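Local coordinates for cytidylate kinase-like family protein (Eubacterium ventriosum, PDB 3FDI) that is of unknown function but resembles cytidylate kinases and probably transfers a phosphoryl group from a nucleoside triphosphate to a nucleotide, at residues L54-F57 with M62-A65. Residues are numbered along the deposited sequence; the frame is centred on the assembly and turned at random.
Sequences LERF and MNFA
Arg-56 and Asn-63 mark the nearest backbone approach between a loop and the helix it leads into, their CA atoms 6.3 Å apart. An inverse gamma-turn centred on Glu-55, closed by Arg-56 N to Leu-54 O (2.9 Å), kinks the loop. The side chains of Glu-55 and Met-62, modelled as selenomethionine, run roughly perpendicular to each other. With CG anti to its carbonyl carbon (chi1 -71°), Met-62 sends its chain to the loop, where SE comes 3.7 Å from Glu-55 OE1; the placement of its methyl CE, too close to Glu-55, is doubtful. A long, flexible, apolar chain suits this buried place, although Glu-55 OE1 is buried without a polar partner. With an alanine here in place of Glu-55, loss of CG and the carboxylate would probably open a gap beside the Met-62 selenium and weaken the packing on Ile-84. Nearer the surface, the aliphatic stem of Arg-56 makes a van der Waals contact, CG lying 3.6 Å from Asn-63 OD1; polar residues suit this more exposed margin. Ile-84 and Phe-87 of helix 81-95 back Glu-55 and Met-62 respectively, while Phe-64 meets lysines of the second subunit. This loop-to-helix packing belongs to the part of the chain running from strand 34-35 to strand 101-104, consistent with the NMP-binding region of P-loop nucleoside monophosphate kinases.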
ATOM      1  N   LEU B  54     -27.809  16.717  10.810  1.00 66.38           N
ATOM      2  CA  LEU B  54     -26.920  17.679  11.484  1.00 66.26           C
ATOM      3  C   LEU B  54     -25.459  17.251  11.272  1.00 66.76           C
ATOM      4  O   LEU B  54     -24.508  18.035  11.367  1.00 66.30           O
ATOM      5  CB  LEU B  54     -27.232  17.701  12.999  1.00 66.06           C
ATOM      6  CG  LEU B  54     -28.683  17.597  13.541  1.00 65.63           C
ATOM      7  CD1 LEU B  54     -29.562  16.443  12.960  1.00 63.27           C
ATOM      8  CD2 LEU B  54     -28.630  17.464  15.085  1.00 66.13           C
ATOM      9  N   GLU B  55     -25.291  15.977  10.971  1.00 67.30           N
ATOM     10  CA  GLU B  55     -23.988  15.411  10.940  1.00 67.81           C
ATOM     11  C   GLU B  55     -23.342  15.641   9.584  1.00 68.32           C
ATOM     12  O   GLU B  55     -23.578  14.968   8.582  1.00 68.93           O
ATOM     13  CB  GLU B  55     -24.056  13.978  11.425  1.00 67.80           C
ATOM     14  CG  GLU B  55     -24.328  13.984  12.930  1.00 69.05           C
ATOM     15  CD  GLU B  55     -24.338  12.626  13.587  1.00 71.37           C
ATOM     16  OE1 GLU B  55     -23.790  11.653  13.023  1.00 72.79           O
ATOM     17  OE2 GLU B  55     -24.897  12.538  14.701  1.00 72.55           O
ATOM     18  N   ARG B  56     -22.617  16.742   9.576  1.00 68.71           N
ATOM     19  CA  ARG B  56     -21.568  17.017   8.633  1.00 68.65           C
ATOM     20  C   ARG B  56     -20.718  18.040   9.400  1.00 68.19           C
ATOM     21  O   ARG B  56     -20.771  19.263   9.158  1.00 67.86           O
ATOM     22  CB  ARG B  56     -22.106  17.551   7.304  1.00 68.84           C
ATOM     23  CG  ARG B  56     -21.007  18.084   6.382  1.00 70.18           C
ATOM     24  CD  ARG B  56     -21.371  18.030   4.891  1.00 71.44           C
ATOM     25  NE  ARG B  56     -22.784  18.329   4.634  1.00 72.62           N
ATOM     26  CZ  ARG B  56     -23.325  19.551   4.555  1.00 72.83           C
ATOM     27  NH1 ARG B  56     -22.573  20.639   4.735  1.00 73.06           N
ATOM     28  NH2 ARG B  56     -24.637  19.683   4.314  1.00 71.59           N
ATOM     29  N   PHE B  57     -19.995  17.498  10.384  1.00 67.19           N
ATOM     30  CA  PHE B  57     -19.001  18.235  11.148  1.00 66.42           C
ATOM     31  C   PHE B  57     -17.670  18.172  10.377  1.00 65.91           C
ATOM     32  O   PHE B  57     -16.591  18.405  10.944  1.00 64.77           O
ATOM     33  CB  PHE B  57     -18.834  17.622  12.553  1.00 66.50           C
ATOM     34  CG  PHE B  57     -20.048  17.756  13.434  1.00 66.01           C
ATOM     35  CD1 PHE B  57     -20.044  18.621  14.534  1.00 66.80           C
ATOM     36  CD2 PHE B  57     -21.201  17.017  13.174  1.00 66.72           C
ATOM     37  CE1 PHE B  57     -21.182  18.753  15.358  1.00 66.04           C
ATOM     38  CE2 PHE B  57     -22.340  17.143  13.989  1.00 66.77           C
ATOM     39  CZ  PHE B  57     -22.325  18.003  15.082  1.00 66.22           C
HETATM   40  N   MSE B  62     -17.442  10.028   9.011  1.00 49.86           N
HETATM   41  CA  MSE B  62     -18.873  10.219   9.006  1.00 49.08           C
HETATM   42  C   MSE B  62     -19.380  10.621   7.635  1.00 47.94           C
HETATM   43  O   MSE B  62     -20.342  10.029   7.143  1.00 45.98           O
HETATM   44  CB  MSE B  62     -19.290  11.232  10.062  1.00 49.45           C
HETATM   45  CG  MSE B  62     -19.145  10.710  11.507  1.00 51.05           C
HETATM   46 SE   MSE B  62     -20.104  11.975  12.685  1.00 56.69          SE
HETATM   47  CE  MSE B  62     -21.456  12.511  11.416  1.00 50.42           C
ATOM     48  N   ASN B  63     -18.734  11.613   7.018  1.00 47.43           N
ATOM     49  CA  ASN B  63     -19.099  12.023   5.653  1.00 47.38           C
ATOM     50  C   ASN B  63     -19.031  10.798   4.744  1.00 46.27           C
ATOM     51  O   ASN B  63     -19.944  10.493   3.997  1.00 45.35           O
ATOM     52  CB  ASN B  63     -18.134  13.097   5.107  1.00 48.37           C
ATOM     53  CG  ASN B  63     -18.090  14.358   5.974  1.00 49.90           C
ATOM     54  OD1 ASN B  63     -19.111  14.996   6.215  1.00 50.46           O
ATOM     55  ND2 ASN B  63     -16.889  14.709   6.446  1.00 53.32           N
ATOM     56  N   PHE B  64     -17.934  10.070   4.860  1.00 46.15           N
ATOM     57  CA  PHE B  64     -17.747   8.844   4.076  1.00 46.12           C
ATOM     58  C   PHE B  64     -18.865   7.800   4.302  1.00 45.05           C
ATOM     59  O   PHE B  64     -19.467   7.276   3.342  1.00 44.38           O
ATOM     60  CB  PHE B  64     -16.369   8.255   4.409  1.00 46.79           C
ATOM     61  CG  PHE B  64     -15.996   7.105   3.550  1.00 47.85           C
ATOM     62  CD1 PHE B  64     -15.566   7.312   2.224  1.00 50.38           C
ATOM     63  CD2 PHE B  64     -16.072   5.816   4.034  1.00 48.69           C
ATOM     64  CE1 PHE B  64     -15.234   6.233   1.393  1.00 49.12           C
ATOM     65  CE2 PHE B  64     -15.733   4.746   3.214  1.00 48.43           C
ATOM     66  CZ  PHE B  64     -15.314   4.955   1.888  1.00 47.73           C
ATOM     67  N   ALA B  65     -19.135   7.521   5.578  1.00 44.36           N
ATOM     68  CA  ALA B  65     -20.280   6.678   5.970  1.00 43.52           C
ATOM     69  C   ALA B  65     -21.586   7.153   5.319  1.00 42.73           C
ATOM     70  O   ALA B  65     -22.412   6.351   4.900  1.00 41.87           O
ATOM     71  CB  ALA B  65     -20.418   6.638   7.494  1.00 43.20           C
TER